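Local coordinates for uncharacterized protein DUF849 with a TIM barrel fold (Burkholderia xenovorans LB400, PDB 3E49) that probably cleaves beta-keto acids with the help of a bound zinc ion, as a 3-keto-5-aminohexanoate cleavage enzyme, at residues G45-H50 with A295-M300; V8-A13 with A275-I280; Q282-E285 with E290-S293; E70-I75 with A81-T86. All coordinates share one frame; numbering follows the deposited sequence.

Contact 1: G45-H50 with A295-M300. With ZN (zinc ion), chain E.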
loop_
_atom_site.group_PDB
_atom_site.type_symbol
_atom_site.label_atom_id
_atom_site.label_comp_id
_atom_site.label_asym_id
_atom_site.label_seq_id
_atom_site.Cartn_x
_atom_site.Cartn_y
_atom_site.Cartn_z
ATOM N N GLY A 45 -15.627 0.254 30.255
ATOM C CA GLY A 45 -15.548 -0.807 29.241
ATOM C C GLY A 45 -14.194 -1.387 28.924
ATOM O O GLY A 45 -14.097 -2.275 28.091
ATOM N N ALA A 46 -13.134 -0.923 29.571
ATOM C CA ALA A 46 -11.805 -1.465 29.331
ATOM C C ALA A 46 -11.723 -2.891 29.865
ATOM O O ALA A 46 -12.054 -3.132 31.027
ATOM C CB ALA A 46 -10.743 -0.619 29.999
ATOM N N ALA A 47 -11.321 -3.828 29.007
ATOM C CA ALA A 47 -11.186 -5.231 29.410
ATOM C C ALA A 47 -9.755 -5.473 29.861
ATOM O O ALA A 47 -9.495 -6.424 30.546
ATOM C CB ALA A 47 -11.542 -6.164 28.239
ATOM N N VAL A 48 -8.813 -4.613 29.468
ATOM C CA VAL A 48 -7.392 -4.767 29.838
ATOM C C VAL A 48 -6.832 -3.447 30.346
ATOM O O VAL A 48 -6.998 -2.410 29.710
ATOM C CB VAL A 48 -6.502 -5.259 28.627
ATOM C CG1 VAL A 48 -4.994 -5.375 29.058
ATOM C CG2 VAL A 48 -7.059 -6.616 28.013
ATOM N N ILE A 49 -6.161 -3.503 31.496
ATOM C CA ILE A 49 -5.554 -2.359 32.134
ATOM C C ILE A 49 -4.032 -2.512 32.091
ATOM O O ILE A 49 -3.473 -3.397 32.676
ATOM C CB ILE A 49 -6.051 -2.198 33.614
ATOM C CG1 ILE A 49 -7.579 -2.299 33.686
ATOM C CG2 ILE A 49 -5.599 -0.889 34.179
ATOM C CD1 ILE A 49 -8.358 -1.159 32.933
ATOM N N HIS A 50 -3.373 -1.646 31.328
ATOM C CA HIS A 50 -1.934 -1.659 31.158
ATOM C C HIS A 50 -1.363 -0.718 32.229
ATOM O O HIS A 50 -1.678 0.496 32.266
ATOM C CB HIS A 50 -1.585 -1.230 29.719
ATOM C CG HIS A 50 -0.133 -1.027 29.470
ATOM N ND1 HIS A 50 0.617 -1.879 28.696
ATOM C CD2 HIS A 50 0.678 0.010 29.767
ATOM C CE1 HIS A 50 1.850 -1.411 28.598
ATOM N NE2 HIS A 50 1.934 -0.313 29.316
ATOM N N ALA A 295 -13.836 -11.469 30.452
ATOM C CA ALA A 295 -13.925 -12.913 30.172
ATOM C C ALA A 295 -13.682 -13.170 28.679
ATOM O O ALA A 295 -12.950 -14.086 28.299
ATOM C CB ALA A 295 -15.268 -13.440 30.571
ATOM N N GLU A 296 -14.305 -12.339 27.834
ATOM C CA GLU A 296 -14.150 -12.463 26.371
ATOM C C GLU A 296 -12.727 -12.194 25.918
ATOM O O GLU A 296 -12.219 -12.854 25.005
ATOM C CB GLU A 296 -15.147 -11.553 25.650
ATOM C CG GLU A 296 -16.572 -12.077 25.719
ATOM C CD GLU A 296 -17.631 -11.058 25.336
ATOM O OE1 GLU A 296 -17.446 -9.818 25.499
ATOM O OE2 GLU A 296 -18.698 -11.488 24.866
ATOM N N ALA A 297 -12.085 -11.173 26.493
ATOM C CA ALA A 297 -10.695 -10.839 26.124
ATOM C C ALA A 297 -9.767 -11.990 26.522
ATOM O O ALA A 297 -8.871 -12.376 25.783
ATOM C CB ALA A 297 -10.258 -9.513 26.768
ATOM N N ARG A 298 -10.010 -12.589 27.678
ATOM C CA ARG A 298 -9.205 -13.723 28.110
ATOM C C ARG A 298 -9.260 -14.889 27.135
ATOM O O ARG A 298 -8.236 -15.548 26.901
ATOM C CB ARG A 298 -9.634 -14.183 29.511
ATOM C CG ARG A 298 -9.145 -13.258 30.592
ATOM C CD ARG A 298 -9.512 -13.758 31.982
ATOM N NE ARG A 298 -8.874 -12.903 32.986
ATOM C CZ ARG A 298 -9.471 -11.889 33.606
ATOM N NH1 ARG A 298 -10.763 -11.620 33.398
ATOM N NH2 ARG A 298 -8.771 -11.151 34.461
ATOM N N THR A 299 -10.450 -15.148 26.582
ATOM C CA THR A 299 -10.645 -16.222 25.603
ATOM C C THR A 299 -9.930 -15.840 24.319
ATOM O O THR A 299 -9.124 -16.603 23.790
ATOM C CB THR A 299 -12.131 -16.464 25.309
ATOM O OG1 THR A 299 -12.815 -16.813 26.525
ATOM C CG2 THR A 299 -12.297 -17.594 24.318
HETATM N N MSE A 300 -10.178 -14.623 23.852
HETATM C CA MSE A 300 -9.537 -14.156 22.616
HETATM C C MSE A 300 -8.002 -14.195 22.681
HETATM O O MSE A 300 -7.326 -14.532 21.690
HETATM C CB MSE A 300 -9.995 -12.741 22.298
HETATM C CG MSE A 300 -11.463 -12.669 21.926
HETATM SE SE MSE A 300 -12.287 -10.946 22.058
HETATM C CE MSE A 300 -11.468 -10.197 20.446
HETATM ZN ZN ZN E . 3.489 1.193 28.993
HETATM O O HOH W 1 5.151 -0.449 28.579
HETATM O O HOH W 2 3.591 0.911 26.617
#
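In the helical turn that sets A297 against A47, the carbonyl oxygen of A295 is gripped twice by T299. The backbone N of T299 reaches A295 O at 3.2 Å, while T299 OG1 arrives from the opposite face of the same carbonyl plane at 3.3 Å, tilted 30° from it. The contact itself is small and apolar. The methyl of A297 faces the methyl of A47, CB to CB at 3.9 Å, and is grazed by V48, whose CG2 stays 4.5 Å from A297 CB. With two alanines facing each other, the helix can come close, the CA atoms of A47 and A297 being 6.5 Å apart. On the same strand, two residues beyond V48, H50 is a zinc ligand. Its CG lies anti to the backbone N (chi1 172°), and the ring delivers NE2 to the zinc ion at 2.2 Å. H52, E259 and two waters share the metal, and water 1 lies in the ring plane at the edge of H50. E170, bonded to H50 ND1, is a second-shell residue that, with the metal bond, should hold the imidazole in its rotation. Helix 294-301 touches the chain as it enters strand 48-54, M300 meeting I9 and R298 V82, so it lies at the barrel's N-terminal end. The zinc ion lies further along, as expected of a TIM barrel's active site at the C-terminal strand ends.

Contact 2: V8-A13 with A275-I280; sequences VIITCA and AQVRKI
I10 meets two residues of the helix at once through its terminal methyl: CD1 of I10 lies 4.1 Å from CG1 of V277 and 4.2 Å from CG2 of I280. Against V277 the isoleucine comes in at a slant, whereas I10 and I280 slide past each other in opposite directions. Two residues along the strand, C12 uses its sulfur in the same way, SG packing on CG2 of V277 at 4.2 Å. V277 is therefore shared, one methyl for each strand residue. Its CG1 stands anti to the backbone N (chi1 174°), which leaves CG2 on the other branch to face the cysteine. In I280 the branch that touches is CG2, held between the backbone N and the carbonyl carbon, while the longer arm leads away from the strand. No hydrogen bond links the two segments.

One step further out, Q276 ties the helix to the loop that follows strand 253-256, its NE2 bonded to the carbonyl oxygens of S261 and W263. K279, on another side of the helix, hydrogen-bonds through NZ to E285 O of the second subunit. The axes of the strand and helix segments run 9.7 Å apart at 153°, close to antiparallel. Since V277 also packs on V256 and strand 10-13 pairs with strand 253-256, helix 273-286 straddles the seam where the last barrel strand meets the first.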
loop_
_atom_site.group_PDB
_atom_site.type_symbol
_atom_site.label_atom_id
_atom_site.label_comp_id
_atom_site.label_asym_id
_atom_site.label_seq_id
_atom_site.Cartn_x
_atom_site.Cartn_y
_atom_site.Cartn_z
ATOM N N VAL A 8 -14.800 -5.892 20.417
ATOM C CA VAL A 8 -13.617 -5.054 20.520
ATOM C C VAL A 8 -13.012 -5.019 21.908
ATOM O O VAL A 8 -13.666 -4.598 22.873
ATOM C CB VAL A 8 -13.959 -3.608 20.108
ATOM C CG1 VAL A 8 -12.730 -2.754 20.028
ATOM C CG2 VAL A 8 -14.681 -3.643 18.754
ATOM N N ILE A 9 -11.753 -5.420 21.995
ATOM C CA ILE A 9 -11.021 -5.328 23.227
ATOM C C ILE A 9 -10.501 -3.923 23.384
ATOM O O ILE A 9 -9.687 -3.480 22.566
ATOM C CB ILE A 9 -9.793 -6.241 23.261
ATOM C CG1 ILE A 9 -10.193 -7.713 23.072
ATOM C CG2 ILE A 9 -9.003 -6.020 24.575
ATOM C CD1 ILE A 9 -9.035 -8.598 22.689
ATOM N N ILE A 10 -10.907 -3.254 24.461
ATOM C CA ILE A 10 -10.365 -1.928 24.780
ATOM C C ILE A 10 -9.295 -2.102 25.862
ATOM O O ILE A 10 -9.578 -2.637 26.948
ATOM C CB ILE A 10 -11.432 -0.992 25.328
ATOM C CG1 ILE A 10 -12.573 -0.813 24.297
ATOM C CG2 ILE A 10 -10.808 0.296 25.829
ATOM C CD1 ILE A 10 -13.727 0.032 24.774
ATOM N N THR A 11 -8.075 -1.698 25.536
ATOM C CA THR A 11 -6.997 -1.640 26.506
ATOM C C THR A 11 -6.881 -0.191 26.983
ATOM O O THR A 11 -6.898 0.766 26.154
ATOM C CB THR A 11 -5.664 -2.100 25.952
ATOM O OG1 THR A 11 -5.737 -3.502 25.641
ATOM C CG2 THR A 11 -4.542 -1.826 26.978
ATOM N N CYS A 12 -6.768 -0.014 28.309
ATOM C CA CYS A 12 -6.535 1.301 28.860
ATOM C C CYS A 12 -5.182 1.332 29.613
ATOM O O CYS A 12 -4.997 0.629 30.567
ATOM C CB CYS A 12 -7.675 1.728 29.765
ATOM S SG CYS A 12 -7.520 3.480 30.163
ATOM N N ALA A 13 -4.249 2.152 29.141
ATOM C CA ALA A 13 -2.924 2.336 29.732
ATOM C C ALA A 13 -3.066 3.575 30.611
ATOM O O ALA A 13 -3.029 4.717 30.126
ATOM C CB ALA A 13 -1.890 2.561 28.641
ATOM N N ALA A 275 -12.765 8.757 30.512
ATOM C CA ALA A 275 -13.286 9.676 29.524
ATOM C C ALA A 275 -12.874 9.190 28.126
ATOM O O ALA A 275 -13.682 9.211 27.194
ATOM C CB ALA A 275 -12.726 11.076 29.778
ATOM N N GLN A 276 -11.619 8.744 28.007
ATOM C CA GLN A 276 -11.071 8.245 26.737
ATOM C C GLN A 276 -11.685 6.928 26.305
ATOM O O GLN A 276 -11.878 6.702 25.094
ATOM C CB GLN A 276 -9.557 8.131 26.832
ATOM C CG GLN A 276 -8.855 9.469 26.927
ATOM C CD GLN A 276 -7.350 9.339 26.997
ATOM O OE1 GLN A 276 -6.842 8.252 27.229
ATOM N NE2 GLN A 276 -6.629 10.439 26.745
ATOM N N VAL A 277 -12.017 6.062 27.278
ATOM C CA VAL A 277 -12.688 4.811 26.966
ATOM C C VAL A 277 -14.057 5.168 26.403
ATOM O O VAL A 277 -14.536 4.561 25.433
ATOM C CB VAL A 277 -12.814 3.878 28.209
ATOM C CG1 VAL A 277 -13.653 2.648 27.884
ATOM C CG2 VAL A 277 -11.430 3.446 28.755
ATOM N N ARG A 278 -14.719 6.144 27.007
ATOM C CA ARG A 278 -16.047 6.560 26.504
ATOM C C ARG A 278 -15.985 7.138 25.107
ATOM O O ARG A 278 -16.871 6.904 24.295
ATOM C CB ARG A 278 -16.720 7.557 27.457
ATOM C CG ARG A 278 -17.178 6.915 28.763
ATOM C CD ARG A 278 -18.068 7.826 29.602
ATOM N NE ARG A 278 -17.374 8.995 30.107
ATOM C CZ ARG A 278 -16.677 9.050 31.225
ATOM N NH1 ARG A 278 -16.573 7.986 32.015
ATOM N NH2 ARG A 278 -16.093 10.190 31.553
ATOM N N LYS A 279 -14.937 7.882 24.817
ATOM C CA LYS A 279 -14.806 8.509 23.509
ATOM C C LYS A 279 -14.659 7.455 22.419
ATOM O O LYS A 279 -15.373 7.493 21.436
ATOM C CB LYS A 279 -13.641 9.498 23.492
ATOM C CG LYS A 279 -13.712 10.585 22.419
ATOM C CD LYS A 279 -14.915 11.490 22.693
ATOM C CE LYS A 279 -15.058 12.618 21.703
ATOM N NZ LYS A 279 -16.486 13.147 21.688
ATOM N N ILE A 280 -13.789 6.474 22.608
ATOM C CA ILE A 280 -13.619 5.429 21.593
ATOM C C ILE A 280 -14.871 4.576 21.507
ATOM O O ILE A 280 -15.213 4.067 20.447
ATOM C CB ILE A 280 -12.323 4.586 21.765
ATOM C CG1 ILE A 280 -11.986 3.859 20.429
ATOM C CG2 ILE A 280 -12.406 3.594 23.032
ATOM C CD1 ILE A 280 -11.714 4.810 19.177
#

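Contact 3: Q282-E285 with E290-S293; sequences QVIE and EVAS
I284 and V291 meet methyl to methyl, CG2 of I284 lying 4.2 Å from CG2 of V291. The two CB-CG2 bonds run in roughly opposite directions, and the methyls meet obliquely rather than head on. I284 starts out toward V291, and its CG2 is anti to the backbone N (chi1 -68° for CG1), which brings this branch across to V291 and within 4.3 Å of E290 N. E290 starts its side chain away from the helix, and what comes nearest the isoleucine is its backbone N.

Here the chain has just left helix 273-286 and is doubling back toward helix 294-301 of the TIM barrel. V8 N donates to E290 O and V8 O accepts from A292 N, one bond on each side of V291, in the pattern of parallel strand pairing, which holds this connection beside the N-terminal segment. I284 and V291 both reach I10, at the start of the first barrel strand. At the far end of the connection S293 is the N-cap of helix 294-301, and E296 OE1 returns to S293 N to complete a capping box. On the helix side, OE2 of E285 forms a salt bridge with K279 of the second subunit.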
loop_
_atom_site.group_PDB
_atom_site.type_symbol
_atom_site.label_atom_id
_atom_site.label_comp_id
_atom_site.label_asym_id
_atom_site.label_seq_id
_atom_site.Cartn_x
_atom_site.Cartn_y
_atom_site.Cartn_z
ATOM N N GLN A 282 -17.859 5.709 21.531
ATOM C CA GLN A 282 -18.802 6.401 20.645
ATOM C C GLN A 282 -18.608 5.887 19.212
ATOM O O GLN A 282 -19.574 5.621 18.493
ATOM C CB GLN A 282 -18.534 7.918 20.679
ATOM C CG GLN A 282 -18.974 8.601 21.975
ATOM C CD GLN A 282 -18.863 10.138 21.953
ATOM O OE1 GLN A 282 -18.095 10.727 21.179
ATOM N NE2 GLN A 282 -19.626 10.788 22.828
ATOM N N VAL A 283 -17.350 5.749 18.821
ATOM C CA VAL A 283 -16.967 5.167 17.518
ATOM C C VAL A 283 -17.368 3.705 17.422
ATOM O O VAL A 283 -18.023 3.266 16.460
ATOM C CB VAL A 283 -15.473 5.354 17.242
ATOM C CG1 VAL A 283 -15.083 4.690 15.876
ATOM C CG2 VAL A 283 -15.131 6.850 17.270
ATOM N N ILE A 284 -16.993 2.939 18.423
ATOM C CA ILE A 284 -17.374 1.494 18.469
ATOM C C ILE A 284 -18.875 1.326 18.257
ATOM O O ILE A 284 -19.298 0.581 17.389
ATOM C CB ILE A 284 -16.847 0.850 19.756
ATOM C CG1 ILE A 284 -15.301 0.800 19.700
ATOM C CG2 ILE A 284 -17.463 -0.613 19.987
ATOM C CD1 ILE A 284 -14.588 0.485 21.034
ATOM N N GLU A 285 -19.676 2.061 19.014
ATOM C CA GLU A 285 -21.131 2.019 18.885
ATOM C C GLU A 285 -21.636 2.441 17.494
ATOM O O GLU A 285 -22.527 1.824 16.940
ATOM C CB GLU A 285 -21.776 2.894 19.984
ATOM C CG GLU A 285 -23.342 2.976 19.973
ATOM C CD GLU A 285 -24.018 1.592 19.966
ATOM O OE1 GLU A 285 -23.431 0.638 20.544
ATOM O OE2 GLU A 285 -25.139 1.469 19.385
ATOM N N GLU A 290 -19.627 -4.291 19.512
ATOM C CA GLU A 290 -19.766 -4.459 20.923
ATOM C C GLU A 290 -18.401 -4.514 21.556
ATOM O O GLU A 290 -17.454 -4.982 20.944
ATOM C CB GLU A 290 -20.485 -5.781 21.204
ATOM C CG GLU A 290 -21.934 -5.752 20.763
ATOM C CD GLU A 290 -22.655 -7.076 20.947
ATOM O OE1 GLU A 290 -22.131 -8.131 20.507
ATOM O OE2 GLU A 290 -23.766 -7.039 21.506
ATOM N N VAL A 291 -18.320 -4.057 22.794
ATOM C CA VAL A 291 -17.088 -4.100 23.572
ATOM C C VAL A 291 -16.911 -5.469 24.226
ATOM O O VAL A 291 -17.869 -5.988 24.804
ATOM C CB VAL A 291 -17.148 -3.043 24.683
ATOM C CG1 VAL A 291 -15.950 -3.121 25.565
ATOM C CG2 VAL A 291 -17.261 -1.655 24.074
ATOM N N ALA A 292 -15.692 -6.018 24.179
ATOM C CA ALA A 292 -15.382 -7.289 24.836
ATOM C C ALA A 292 -15.321 -7.102 26.344
ATOM O O ALA A 292 -14.729 -6.137 26.855
ATOM C CB ALA A 292 -14.027 -7.874 24.355
ATOM N N SER A 293 -15.916 -8.065 27.054
ATOM C CA SER A 293 -15.800 -8.110 28.486
ATOM C C SER A 293 -14.420 -8.690 28.803
ATOM O O SER A 293 -13.746 -9.239 27.934
ATOM C CB SER A 293 -16.848 -9.062 29.037
ATOM O OG SER A 293 -16.570 -10.399 28.603
#

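Contact 4: E70-I75 with A81-T86; sequences EFLPRI and AVINLT
The second half of a beta-alpha-beta crossover of the TIM barrel is formed here: helix 71-78 packs its inner side on strand 82-85, the strand that follows it in the chain. Their short axes pass 10.2 Å apart at 160°, nearly antiparallel. L72 is the central residue. Its methyl CD2 presses on CG2 of I83 at 3.6 Å, a tight apolar approach, and the same methyl meets CD2 of L85 at 4.0 Å. The two leucines reach toward each other tip to tip, while L72 and I83 pass at a slant. CG of L72 lies anti to the carbonyl carbon (chi1 -70°), which throws the branched end toward the strand. One turn on, I75 brings its CG2 to CD1 of I83 at 4.1 Å. I83 thus serves both helix residues with different branches: CG2 takes L72 and CD1 takes I75, also lying 3.9 Å from the carbonyl oxygen of L72. Y105 of helix 95-105 touches both L72 and L85, and F311 at the C terminus touches L72 and I83. V82 and N84 start their side chains away from the helix, and N84 ND2 hydrogen-bonds to E170, which also holds H50 ND1. With no hydrogen bond or charge pair across it, the interface rests on close packing of branched aliphatic groups, and their fit probably helps determine how the helix lies on the strand.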
loop_
_atom_site.group_PDB
_atom_site.type_symbol
_atom_site.label_atom_id
_atom_site.label_comp_id
_atom_site.label_asym_id
_atom_site.label_seq_id
_atom_site.Cartn_x
_atom_site.Cartn_y
_atom_site.Cartn_z
ATOM N N GLU A 70 0.079 -2.117 46.580
ATOM C CA GLU A 70 -1.225 -1.708 47.073
ATOM C C GLU A 70 -2.255 -1.710 45.941
ATOM O O GLU A 70 -3.350 -2.241 46.081
ATOM C CB GLU A 70 -1.128 -0.300 47.694
ATOM C CG GLU A 70 0.046 -0.133 48.701
ATOM C CD GLU A 70 0.389 1.320 49.012
ATOM O OE1 GLU A 70 -0.505 2.069 49.425
ATOM O OE2 GLU A 70 1.571 1.701 48.864
ATOM N N PHE A 71 -1.903 -1.097 44.809
ATOM C CA PHE A 71 -2.904 -0.978 43.741
ATOM C C PHE A 71 -3.330 -2.272 43.059
ATOM O O PHE A 71 -4.495 -2.415 42.724
ATOM C CB PHE A 71 -2.632 0.186 42.740
ATOM C CG PHE A 71 -1.416 0.055 41.841
ATOM C CD1 PHE A 71 -1.397 -0.828 40.775
ATOM C CD2 PHE A 71 -0.362 0.984 41.939
ATOM C CE1 PHE A 71 -0.289 -0.902 39.921
ATOM C CE2 PHE A 71 0.748 0.940 41.073
ATOM C CZ PHE A 71 0.788 0.008 40.049
ATOM N N LEU A 72 -2.444 -3.243 42.953
ATOM C CA LEU A 72 -2.794 -4.459 42.237
ATOM C C LEU A 72 -3.944 -5.203 42.907
ATOM O O LEU A 72 -4.947 -5.469 42.271
ATOM C CB LEU A 72 -1.569 -5.337 41.950
ATOM C CG LEU A 72 -0.545 -4.827 40.925
ATOM C CD1 LEU A 72 0.552 -5.821 40.726
ATOM C CD2 LEU A 72 -1.223 -4.509 39.579
ATOM N N PRO A 73 -3.830 -5.496 44.207
ATOM C CA PRO A 73 -4.940 -6.153 44.899
ATOM C C PRO A 73 -6.201 -5.324 44.938
ATOM O O PRO A 73 -7.291 -5.885 44.844
ATOM C CB PRO A 73 -4.396 -6.352 46.320
ATOM C CG PRO A 73 -2.963 -6.303 46.197
ATOM C CD PRO A 73 -2.668 -5.328 45.101
ATOM N N ARG A 74 -6.055 -3.991 45.043
ATOM C CA ARG A 74 -7.209 -3.088 45.042
ATOM C C ARG A 74 -7.936 -3.203 43.694
ATOM O O ARG A 74 -9.153 -3.310 43.658
ATOM C CB ARG A 74 -6.759 -1.648 45.294
ATOM C CG ARG A 74 -7.870 -0.610 45.468
ATOM C CD ARG A 74 -8.597 -0.712 46.830
ATOM N N ILE A 75 -7.174 -3.183 42.594
ATOM C CA ILE A 75 -7.765 -3.317 41.262
ATOM C C ILE A 75 -8.442 -4.700 41.113
ATOM O O ILE A 75 -9.620 -4.786 40.791
ATOM C CB ILE A 75 -6.730 -3.077 40.151
ATOM C CG1 ILE A 75 -6.238 -1.632 40.170
ATOM C CG2 ILE A 75 -7.359 -3.378 38.772
ATOM C CD1 ILE A 75 -4.985 -1.406 39.317
ATOM N N ALA A 81 -11.175 -6.866 35.088
ATOM C CA ALA A 81 -10.364 -6.411 34.000
ATOM C C ALA A 81 -8.994 -7.051 34.131
ATOM O O ALA A 81 -8.443 -7.133 35.232
ATOM C CB ALA A 81 -10.266 -4.867 34.024
ATOM N N VAL A 82 -8.429 -7.512 33.017
ATOM C CA VAL A 82 -7.106 -8.126 32.994
ATOM C C VAL A 82 -5.983 -7.125 33.343
ATOM O O VAL A 82 -5.867 -6.049 32.730
ATOM C CB VAL A 82 -6.752 -8.706 31.586
ATOM C CG1 VAL A 82 -5.423 -9.450 31.645
ATOM C CG2 VAL A 82 -7.856 -9.578 31.034
ATOM N N ILE A 83 -5.143 -7.504 34.305
ATOM C CA ILE A 83 -4.013 -6.694 34.727
ATOM C C ILE A 83 -2.804 -7.001 33.831
ATOM O O ILE A 83 -2.345 -8.147 33.690
ATOM C CB ILE A 83 -3.705 -6.910 36.235
ATOM C CG1 ILE A 83 -4.847 -6.319 37.045
ATOM C CG2 ILE A 83 -2.340 -6.319 36.620
ATOM C CD1 ILE A 83 -4.784 -6.577 38.511
ATOM N N ASN A 84 -2.275 -5.956 33.219
ATOM C CA ASN A 84 -1.182 -6.088 32.300
ATOM C C ASN A 84 -0.041 -5.214 32.811
ATOM O O ASN A 84 -0.188 -4.014 32.879
ATOM C CB ASN A 84 -1.695 -5.628 30.935
ATOM C CG ASN A 84 -0.643 -5.591 29.872
ATOM O OD1 ASN A 84 0.556 -5.765 30.120
ATOM N ND2 ASN A 84 -1.089 -5.324 28.641
ATOM N N LEU A 85 1.071 -5.813 33.211
ATOM C CA LEU A 85 2.222 -5.046 33.723
ATOM C C LEU A 85 3.294 -4.784 32.714
ATOM O O LEU A 85 3.660 -5.665 31.961
ATOM C CB LEU A 85 2.926 -5.805 34.853
ATOM C CG LEU A 85 1.987 -6.188 36.002
ATOM C CD1 LEU A 85 2.828 -6.827 37.129
ATOM C CD2 LEU A 85 1.172 -4.970 36.468
ATOM N N THR A 86 3.858 -3.582 32.781
ATOM C CA THR A 86 4.937 -3.192 31.911
ATOM C C THR A 86 6.258 -3.904 32.249
ATOM O O THR A 86 6.491 -4.227 33.415
ATOM C CB THR A 86 5.189 -1.671 31.989
ATOM O OG1 THR A 86 6.230 -1.349 31.084
ATOM C CG2 THR A 86 5.632 -1.227 33.403
#

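In the fold
From the N terminus, 8-13 opens contact 2 and 45-50 opens contact 1. Contact 4 is local: it opens at 70 and closes at 86, nested inside the loops of both. Contact 2 closes at 275-280, joining the first barrel strand to helix 273-286. Contact 3 follows it in series, turning from that helix into 290-293, and lies inside the loop of contact 1. Contact 1 closes last, at 295-300, so contacts 1 and 2 cross. The neighbouring strands 10-13, 48-54 and 82-85 unite contacts 2, 1 and 4 through backbone bonds such as V48 O to C12 N and I49 N to V82 O. V8, paired with E290 and A292, joins contacts 2 and 3.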